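Local coordinates for putative DsbA oxidoreductase SCO1869 (Streptomyces coelicolor A3, PDB 3GL5), which probably acts as a thiol-disulfide oxidoreductase of the DsbA family, related to FrnE, built on a thioredoxin-like domain, at the interface of chains A and B. Sequence-based numbering; all coordinates share one arbitrary frame. Chains: chain A/B, Putative DsbA oxidoreductase SCO1869.

Contact 1: the interface of chains A and B. Residues chain A 194-196, 199, 203, 207, 210; chain B 221.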
# COMPACT_ATOMS: atom_id res chain seq x y z
N GLY A 194 -16.39 8.45 4.28
CA GLY A 194 -16.76 7.73 3.06
C GLY A 194 -17.45 8.63 2.06
O GLY A 194 -18.42 9.27 2.37
N VAL A 195 -16.97 8.67 0.83
CA VAL A 195 -17.69 9.38 -0.21
C VAL A 195 -18.12 8.43 -1.33
O VAL A 195 -17.32 7.66 -1.86
CB VAL A 195 -16.85 10.55 -0.76
CG1 VAL A 195 -17.53 11.17 -1.97
CG2 VAL A 195 -16.65 11.58 0.36
N SER A 196 -19.41 8.50 -1.67
CA SER A 196 -19.97 7.57 -2.61
C SER A 196 -20.47 8.25 -3.88
O SER A 196 -21.07 9.33 -3.82
CB SER A 196 -21.10 6.79 -1.94
OG SER A 196 -21.98 6.31 -2.92
N GLN A 199 -19.27 12.32 -7.46
CA GLN A 199 -19.56 13.63 -6.93
C GLN A 199 -18.87 14.77 -7.75
O GLN A 199 -17.87 14.52 -8.46
CB GLN A 199 -19.09 13.63 -5.48
CG GLN A 199 -19.78 12.57 -4.61
CD GLN A 199 -21.00 13.12 -3.86
OE1 GLN A 199 -20.91 14.16 -3.21
NE2 GLN A 199 -22.14 12.42 -3.96
N VAL A 203 -17.47 18.73 -4.04
CA VAL A 203 -17.66 17.87 -2.90
C VAL A 203 -16.32 17.18 -2.58
O VAL A 203 -15.86 17.25 -1.43
CB VAL A 203 -18.79 16.86 -3.13
CG1 VAL A 203 -19.03 16.07 -1.87
CG2 VAL A 203 -20.08 17.60 -3.52
N ALA A 207 -14.48 17.22 0.86
CA ALA A 207 -14.17 15.96 1.55
C ALA A 207 -12.68 15.86 1.89
O ALA A 207 -12.33 15.58 3.03
CB ALA A 207 -14.61 14.75 0.70
N GLN A 210 -11.98 18.56 4.77
CA GLN A 210 -12.56 18.16 6.03
C GLN A 210 -11.76 17.01 6.62
O GLN A 210 -11.39 17.03 7.78
CB GLN A 210 -14.01 17.74 5.80
CG GLN A 210 -14.89 17.92 6.99
CD GLN A 210 -16.32 17.52 6.70
OE1 GLN A 210 -16.73 17.48 5.54
NE2 GLN A 210 -17.07 17.21 7.74
N ILE B 221 -20.16 11.80 3.02
CA ILE B 221 -20.56 13.09 2.42
C ILE B 221 -21.21 12.84 1.05
O ILE B 221 -20.61 12.17 0.19
CB ILE B 221 -19.40 14.08 2.27
CG1 ILE B 221 -18.86 14.47 3.64
CG2 ILE B 221 -19.84 15.34 1.55
CD1 ILE B 221 -17.38 14.43 3.67
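B:Ile221, from the C-terminal part of chain B, meets A:Gly194 and A:Val195 of strand 193-196 and A:Val203, A:Ala207 and A:Gln210 of helix 201-213. Its backbone N donates to the carbonyl O of A:Gly194 at 3.1 Å, with an angle of 149° at the hydrogen, and this bond belongs to a parallel beta bridge that pairs B:Ile221 with A:Val195.

From there the side chain can be followed outward. CB of B:Ile221 stands 4.2 Å from CG2 of A:Val195, whose two methyls also lie near the carbonyl O of B:Ile221; the two side chains cross obliquely. At CB the chain forks. The CG2 methyl of B:Ile221, anti to its own backbone N, turns towards helix 201-213 and touches CG1 of A:Val203 at 3.6 Å, the two side chains running past each other in opposite directions. The other branch leaves beside the backbone N (chi1 -64°) and runs along the helix towards its C-terminal half. CG1 of B:Ile221 is 4.2 Å from the amide oxygen OE1 of A:Gln210, a loose approach. At the tip, CD1 of B:Ile221 comes to 3.6 Å from OE1 of A:Gln210 and to 4.1 Å from the CB methyl of A:Ala207. A:Gln210 reaches it with an extended chain and brings its amide oxygen to the methyl, a van der Waals contact with no polar partner on the isoleucine side.

The isoleucine thus bridges strand 193-196 and helix 201-213, with A:Val203, A:Ala207 and A:Gln210 coming from successive turns of that helix. Strand 219-221 of chain B adds itself to the sheet edge of chain A.

Contact 2: the interface of chains A and B. Residues chain A 226-229, 234-235; chain B 15, 82, 185, 197-198.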
# COMPACT_ATOMS: atom_id res chain seq x y z
N ALA A 226 9.11 -0.33 24.80
CA ALA A 226 9.58 1.01 25.19
C ALA A 226 10.93 1.33 24.56
O ALA A 226 11.12 2.44 24.04
CB ALA A 226 9.62 1.17 26.74
N GLU A 227 11.83 0.35 24.58
CA GLU A 227 13.18 0.48 24.01
C GLU A 227 13.18 0.83 22.52
O GLU A 227 12.52 0.17 21.72
CB GLU A 227 13.97 -0.80 24.23
CG GLU A 227 14.52 -0.95 25.64
CD GLU A 227 13.62 -1.78 26.56
OE1 GLU A 227 12.38 -1.83 26.36
OE2 GLU A 227 14.19 -2.39 27.49
N ALA A 228 13.92 1.88 22.17
CA ALA A 228 13.92 2.44 20.82
C ALA A 228 15.32 2.90 20.45
O ALA A 228 16.19 2.99 21.31
CB ALA A 228 12.94 3.62 20.75
N CYS A 229 15.53 3.18 19.16
CA CYS A 229 16.72 3.89 18.68
C CYS A 229 16.34 5.28 18.19
O CYS A 229 15.39 5.46 17.45
CB CYS A 229 17.44 3.08 17.60
SG CYS A 229 17.95 1.41 18.17
N CYS A 234 20.50 3.93 20.98
CA CYS A 234 19.51 2.90 21.40
C CYS A 234 19.48 2.66 22.91
O CYS A 234 20.49 2.84 23.59
CB CYS A 234 19.77 1.56 20.70
SG CYS A 234 19.89 1.64 18.87
N ALA A 235 18.33 2.21 23.41
CA ALA A 235 18.12 1.95 24.85
C ALA A 235 18.90 0.72 25.36
O ALA A 235 19.28 -0.16 24.58
CB ALA A 235 16.61 1.82 25.17
N TRP B 15 16.57 -2.79 18.17
CA TRP B 15 15.18 -2.80 18.65
C TRP B 15 14.11 -2.86 17.57
O TRP B 15 12.98 -3.21 17.86
CB TRP B 15 14.89 -1.57 19.52
CG TRP B 15 15.70 -1.63 20.82
CD1 TRP B 15 16.74 -0.81 21.21
CD2 TRP B 15 15.55 -2.61 21.84
NE1 TRP B 15 17.24 -1.24 22.44
CE2 TRP B 15 16.52 -2.34 22.84
CE3 TRP B 15 14.68 -3.69 22.01
CZ2 TRP B 15 16.63 -3.10 24.01
CZ3 TRP B 15 14.80 -4.48 23.17
CH2 TRP B 15 15.77 -4.17 24.15
N GLN B 82 17.37 -10.97 24.50
CA GLN B 82 15.99 -10.65 24.17
C GLN B 82 15.67 -11.10 22.73
O GLN B 82 14.54 -11.52 22.45
CB GLN B 82 15.70 -9.16 24.38
CG GLN B 82 15.94 -8.66 25.82
CD GLN B 82 15.25 -7.34 26.11
OE1 GLN B 82 14.14 -7.10 25.67
NE2 GLN B 82 15.92 -6.48 26.86
N PRO B 185 11.76 1.36 16.61
CA PRO B 185 10.60 1.16 15.71
C PRO B 185 9.42 2.03 16.14
O PRO B 185 9.30 2.41 17.33
CB PRO B 185 10.30 -0.34 15.88
CG PRO B 185 10.68 -0.59 17.34
CD PRO B 185 11.88 0.25 17.58
N GLY B 197 9.03 2.09 20.18
CA GLY B 197 9.92 1.13 20.82
C GLY B 197 9.48 -0.33 20.75
O GLY B 197 8.33 -0.65 20.37
N ALA B 198 10.43 -1.21 21.09
CA ALA B 198 10.19 -2.66 21.17
C ALA B 198 9.44 -3.05 22.46
O ALA B 198 9.98 -3.64 23.40
CB ALA B 198 11.50 -3.44 21.05
O HOH W 1 10.19 -3.44 26.09
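B:Ala198 N donates to the carbonyl O of A:Glu227 at 2.6 Å, a short bond with the donor tilted 17° from the carbonyl plane, and so ties a poorly ordered tail of chain A to the loop after strand 193-196 of chain B. The tail lies over the thioredoxin-type active site of this DsbA-family protein: B:Trp15 is the tryptophan inside the CPWC motif, and B:Pro185 is the cis-proline that faces this motif in the fold.

The indole of B:Trp15 receives the tail on one face and at one edge. Over the face comes CB of A:Glu227, 3.3 Å from the centroid of the six-membered ring in a CH-pi contact. CG of A:Glu227 continues across the benzo part, 3.4 Å from CZ2 of B:Trp15; the chain then bends at chi2, and the carboxylate plane ends 34° from that of the ring. The carboxylate oxygen OE1 of A:Glu227 reaches water 1 at 2.7 Å, and this water also meets the carbonyl O of B:Ala198.

At the pyrrole edge NE1 of B:Trp15 donates to the carbonyl O of A:Ala235 at 3.1 Å. The oxygen lies nearly in the indole plane, whereas the N-H arrives from above the carbonyl plane, 40° out of it. An alanine in place of B:Trp15 would probably leave the A:Ala235 carbonyl without this donor and the A:Glu227 methylenes without a surface to lie on.

Beside this edge, CB of A:Cys234 packs 3.9 Å from CD1 of B:Trp15. A:Cys229 and A:Cys234 are joined by a disulfide that closes the turn between strands 229-230 and 233-234, and SG of A:Cys229 stands 4.0 Å from CD1 of B:Trp15.

Contact 1 and contact 2 lie about 40 Å apart, centre to centre of their C-alpha atoms, and share no residue in the copies given. That distance crosses the dimer: contact 1 sits on the body of chain A, contact 2 on that of chain B. By the two-fold symmetry each body carries both, on strand 193-196 and the loop just after it, where the partner's C-terminal stretch first extends the sheet and then runs to the active-site motif. Such a reciprocal exchange of tails would hold two copies together and cover both active sites, although the crystal alone does not show that this dimer forms in solution.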